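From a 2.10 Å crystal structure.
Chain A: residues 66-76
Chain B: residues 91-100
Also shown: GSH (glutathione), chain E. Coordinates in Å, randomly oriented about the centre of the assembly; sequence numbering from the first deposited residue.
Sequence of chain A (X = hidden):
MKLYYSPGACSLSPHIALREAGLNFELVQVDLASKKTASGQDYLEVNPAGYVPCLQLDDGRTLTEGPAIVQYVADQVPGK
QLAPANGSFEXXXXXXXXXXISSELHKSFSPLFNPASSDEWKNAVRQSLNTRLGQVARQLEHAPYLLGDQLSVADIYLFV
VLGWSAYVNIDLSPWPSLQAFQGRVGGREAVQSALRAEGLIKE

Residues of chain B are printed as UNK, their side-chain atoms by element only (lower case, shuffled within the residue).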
# COMPACT_ATOMS: atom_id res chain seq x y z
N GLY A 66 2.50 4.76 -6.06
CA GLY A 66 3.62 3.99 -6.59
C GLY A 66 3.32 2.56 -6.99
O GLY A 66 3.62 2.16 -8.12
N PRO A 67 2.78 1.73 -6.05
CA PRO A 67 2.45 0.34 -6.38
C PRO A 67 1.51 0.11 -7.57
O PRO A 67 1.69 -0.86 -8.30
CB PRO A 67 1.86 -0.19 -5.06
CG PRO A 67 2.63 0.59 -4.01
CD PRO A 67 2.57 2.00 -4.61
N ALA A 68 0.53 0.99 -7.77
CA ALA A 68 -0.33 0.94 -8.97
C ALA A 68 0.42 1.33 -10.26
O ALA A 68 0.35 0.62 -11.28
CB ALA A 68 -1.55 1.85 -8.77
N ILE A 69 1.13 2.45 -10.20
CA ILE A 69 1.95 2.93 -11.33
C ILE A 69 2.96 1.88 -11.82
O ILE A 69 3.03 1.61 -13.01
CB ILE A 69 2.66 4.26 -11.01
CG1 ILE A 69 1.63 5.38 -10.89
CG2 ILE A 69 3.77 4.62 -12.08
CD1 ILE A 69 2.10 6.56 -10.01
N VAL A 70 3.74 1.30 -10.90
CA VAL A 70 4.81 0.40 -11.31
C VAL A 70 4.26 -0.91 -11.90
O VAL A 70 4.92 -1.54 -12.73
CB VAL A 70 5.94 0.21 -10.21
CG1 VAL A 70 6.55 1.56 -9.86
CG2 VAL A 70 5.44 -0.52 -8.93
N GLN A 71 3.06 -1.30 -11.50
CA GLN A 71 2.38 -2.46 -12.09
C GLN A 71 1.86 -2.16 -13.51
O GLN A 71 1.99 -2.99 -14.40
CB GLN A 71 1.24 -2.96 -11.18
CG GLN A 71 1.75 -3.65 -9.90
CD GLN A 71 0.63 -4.21 -9.07
OE1 GLN A 71 0.17 -5.34 -9.30
NE2 GLN A 71 0.15 -3.42 -8.10
N TYR A 72 1.25 -0.99 -13.69
CA TYR A 72 0.86 -0.55 -15.01
C TYR A 72 2.08 -0.57 -15.93
O TYR A 72 2.04 -1.18 -17.00
CB TYR A 72 0.18 0.84 -14.98
CG TYR A 72 -0.09 1.36 -16.39
CD1 TYR A 72 0.86 2.15 -17.05
CD2 TYR A 72 -1.26 1.03 -17.08
CE1 TYR A 72 0.67 2.60 -18.34
CE2 TYR A 72 -1.47 1.50 -18.39
CZ TYR A 72 -0.50 2.27 -19.00
OH TYR A 72 -0.67 2.73 -20.28
N VAL A 73 3.18 0.04 -15.49
CA VAL A 73 4.41 0.11 -16.26
C VAL A 73 4.94 -1.28 -16.67
O VAL A 73 5.21 -1.55 -17.86
CB VAL A 73 5.49 0.93 -15.52
CG1 VAL A 73 6.86 0.78 -16.20
CG2 VAL A 73 5.08 2.42 -15.41
N ALA A 74 5.07 -2.17 -15.69
CA ALA A 74 5.50 -3.54 -15.94
C ALA A 74 4.61 -4.30 -16.93
O ALA A 74 5.10 -5.09 -17.74
CB ALA A 74 5.60 -4.32 -14.62
N ASP A 75 3.30 -4.10 -16.84
CA ASP A 75 2.34 -4.80 -17.70
C ASP A 75 2.42 -4.35 -19.16
O ASP A 75 1.92 -5.05 -20.04
CB ASP A 75 0.91 -4.63 -17.17
CG ASP A 75 0.63 -5.47 -15.93
OD1 ASP A 75 -0.42 -5.24 -15.29
OD2 ASP A 75 1.42 -6.37 -15.60
N GLN A 76 3.05 -3.20 -19.41
CA GLN A 76 3.26 -2.70 -20.76
C GLN A 76 4.32 -3.51 -21.50
O GLN A 76 4.28 -3.60 -22.73
CB GLN A 76 3.63 -1.20 -20.77
CG GLN A 76 2.61 -0.28 -20.10
CD GLN A 76 1.15 -0.69 -20.35
OE1 GLN A 76 0.65 -0.61 -21.48
NE2 GLN A 76 0.47 -1.14 -19.29
N UNK B 91 -8.57 -1.79 -13.10
CA UNK B 91 -7.82 -2.59 -12.14
C UNK B 91 -6.64 -1.81 -11.53
O UNK B 91 -6.42 -1.90 -10.34
n UNK B 91 -7.00 -6.17 -9.71
c UNK B 91 -6.71 -4.89 -11.75
n UNK B 91 -8.41 -7.90 -10.40
c UNK B 91 -7.59 -5.13 -10.52
n UNK B 91 -6.71 -8.27 -8.89
c UNK B 91 -7.37 -3.92 -12.75
c UNK B 91 -7.38 -7.45 -9.68
N UNK B 92 -5.90 -1.04 -12.33
CA UNK B 92 -4.87 -0.15 -11.76
C UNK B 92 -5.48 0.91 -10.84
O UNK B 92 -4.91 1.25 -9.82
c UNK B 92 -1.81 -2.44 -14.08
c UNK B 92 -3.83 -0.76 -15.04
c UNK B 92 -3.30 -1.76 -15.86
o UNK B 92 -1.80 -3.54 -16.22
c UNK B 92 -3.96 0.48 -12.85
c UNK B 92 -2.29 -2.57 -15.39
c UNK B 92 -2.35 -1.46 -13.27
c UNK B 92 -3.35 -0.58 -13.75
N UNK B 93 -6.66 1.39 -11.23
CA UNK B 93 -7.41 2.38 -10.46
C UNK B 93 -7.85 1.75 -9.12
O UNK B 93 -7.80 2.43 -8.10
c UNK B 93 -9.29 4.10 -10.77
c UNK B 93 -8.97 4.95 -9.77
n UNK B 93 -9.94 5.92 -9.73
c UNK B 93 -8.61 2.86 -11.30
n UNK B 93 -10.47 4.58 -11.32
c UNK B 93 -10.84 5.68 -10.67
N UNK B 94 -8.27 0.47 -9.15
CA UNK B 94 -8.52 -0.31 -7.91
C UNK B 94 -7.28 -0.37 -7.01
O UNK B 94 -7.35 -0.05 -5.82
c UNK B 94 -10.59 -2.42 -6.32
c UNK B 94 -8.90 -4.07 -7.06
c UNK B 94 -9.21 -2.59 -6.89
c UNK B 94 -9.00 -1.75 -8.19
N UNK B 95 -6.16 -0.76 -7.60
CA UNK B 95 -4.90 -0.81 -6.88
C UNK B 95 -4.49 0.54 -6.30
O UNK B 95 -3.99 0.60 -5.18
c UNK B 95 -3.79 -1.37 -7.75
o UNK B 95 -2.63 -2.48 -10.01
c UNK B 95 -4.02 -2.81 -8.09
n UNK B 95 -3.31 -4.57 -9.52
c UNK B 95 -3.26 -3.27 -9.29
N UNK B 96 -4.69 1.62 -7.07
CA UNK B 96 -4.45 2.97 -6.58
C UNK B 96 -5.26 3.24 -5.30
O UNK B 96 -4.69 3.66 -4.30
o UNK B 96 -6.63 6.93 -7.89
n UNK B 96 -5.09 6.40 -9.43
c UNK B 96 -4.80 3.99 -7.67
c UNK B 96 -5.59 6.34 -8.21
c UNK B 96 -4.83 5.46 -7.23
N UNK B 97 -6.57 2.97 -5.33
CA UNK B 97 -7.39 3.18 -4.14
C UNK B 97 -7.00 2.29 -2.97
O UNK B 97 -7.00 2.75 -1.84
c UNK B 97 -9.85 4.54 -6.32
c UNK B 97 -10.11 6.52 -5.30
n UNK B 97 -10.27 5.84 -6.49
c UNK B 97 -9.60 7.38 -2.73
c UNK B 97 -9.44 4.34 -5.03
c UNK B 97 -9.59 5.60 -4.36
c UNK B 97 -8.90 3.05 -4.43
c UNK B 97 -9.34 6.05 -3.04
c UNK B 97 -10.12 8.27 -3.69
c UNK B 97 -10.37 7.86 -4.98
N UNK B 98 -6.64 1.04 -3.25
CA UNK B 98 -6.18 0.10 -2.20
C UNK B 98 -4.96 0.63 -1.47
O UNK B 98 -4.90 0.62 -0.23
c UNK B 98 -7.19 -2.10 -3.11
c UNK B 98 -5.92 -1.30 -2.77
c UNK B 98 -6.86 -3.46 -3.77
c UNK B 98 -8.13 -2.30 -1.88
N UNK B 99 -4.00 1.15 -2.24
CA UNK B 99 -2.80 1.73 -1.68
C UNK B 99 -3.07 3.03 -0.96
O UNK B 99 -2.42 3.32 0.05
c UNK B 99 -0.35 1.95 -2.17
c UNK B 99 -1.74 1.95 -2.75
o UNK B 99 0.19 0.88 -1.86
n UNK B 99 0.24 3.13 -2.00
N UNK B 100 -4.02 3.81 -1.46
CA UNK B 100 -4.39 5.05 -0.79
C UNK B 100 -5.01 4.74 0.59
O UNK B 100 -4.64 5.34 1.60
c UNK B 100 -6.79 9.57 0.07
c UNK B 100 -5.37 5.85 -1.66
c UNK B 100 -5.22 8.35 -1.34
c UNK B 100 -5.69 9.57 -0.79
c UNK B 100 -7.43 8.37 0.37
c UNK B 100 -5.85 7.14 -1.04
c UNK B 100 -6.97 7.16 -0.20
N1 GSH E . 0.66 7.07 -0.86
CA1 GSH E . 1.59 7.75 -1.77
C1 GSH E . 2.22 6.78 -2.72
O11 GSH E . 2.54 5.63 -2.33
O12 GSH E . 2.47 7.11 -3.91
CB1 GSH E . 2.72 8.47 -1.04
CG1 GSH E . 3.54 9.33 -2.02
CD1 GSH E . 4.45 10.24 -1.25
OE1 GSH E . 4.44 10.14 0.13
N2 GSH E . 5.22 11.10 -1.93
CA2 GSH E . 6.11 12.08 -1.33
C2 GSH E . 5.66 13.48 -1.59
O2 GSH E . 5.29 13.88 -2.88
CB2 GSH E . 7.54 11.94 -1.85
SG2 GSH E . 8.21 10.33 -1.40
N3 GSH E . 5.63 14.32 -0.57
CA3 GSH E . 4.38 14.68 0.07
C3 GSH E . 4.16 16.13 -0.17
O31 GSH E . 4.94 16.71 -0.96
O32 GSH E . 3.23 16.76 0.39
O HOH W 1 -1.91 -4.58 -11.80

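Position 91 carries three carbons, a nitrogen, then a carbon bearing two more nitrogens, a guanidinium out of reach of chain A: R91(B). Its nitrogens are hydrogen-bonded elsewhere in the structure.

Position 92 has one carbon and a six-carbon ring bearing one oxygen, set as a knob among A68(A), Q71(A), Y72(A) and D75(A), which makes it Y92(B). Y72(A) CA lies over the ring face, 3.9 Å from the Y92(B) ring centroid, and the Y72(A) ring turns its edge to the same ring, planes at 84°, with Y72(A) CD2 3.7 Å from Y92(B) CE1. At the ring's edge, Y92(B) OH donates a very short hydrogen bond of 2.4 Å to D75(A) OD1.

Position 93, one carbon and a five-membered ring with two nitrogens, touches nothing on chain A, and its CA-to-CB bond points away: H93(B). Position 94 has four carbons, which leucine and isoleucine share, directed sideways and touching nothing on chain A; the fork at the second gives L94(B).

Position 95 has three carbons, the third carrying one oxygen and one nitrogen, and it meets A68(A) and Q71(A): Q95(B). Q71(A) NE2 comes within 3.5 Å of Q95(B) OE1, but the angle is poor; Q71(A) NE2 instead donates to P67(A) O at 3.0 Å. Water 1 accepts from Q95(B) NE2 at 2.7 Å and donates weakly to Q71(A) OE1 at 3.3 Å, bridging the two amides.

Position 96 has the same composition, but its CA-to-CB bond points sideways and it touches A68(A): Q96(B). Q96(B) CB is 4.0 Å from A68(A) CB.

Position 97, one carbon then fused five- and six-membered rings holding one nitrogen, is out of reach: W97(B). Position 98, four carbons forked at the second, is out of reach too: L98(B).

Position 99 has two carbons, the second bearing oxygen and nitrogen, and it touches P67(A): N99(B). N99(B) OD1 lies 3.3 Å from P67(A) CG, and N99(B) ND2 3.4 Å from GSH O11. Position 100, one carbon and a plain six-carbon ring, is out of reach: F100(B).

The rule is one of spacing. Residues 92, 95 and 99 direct CA-to-CB toward chain A, and the helices run nearly antiparallel at 155°, with axes 8.1 Å apart at closest. At the close passage A68(A) CA is 5.2 Å from Q96(B) CA, and the small A68(A) CB meets backbone, 3.6 Å from Y92(B) O. Where the backbones come close the chain A side chain is an alanine; beside it, one tyrosine supplies the largest buried area and anchors its far end on an aspartate.

Chain B (91-100) RYHLQQWLNF
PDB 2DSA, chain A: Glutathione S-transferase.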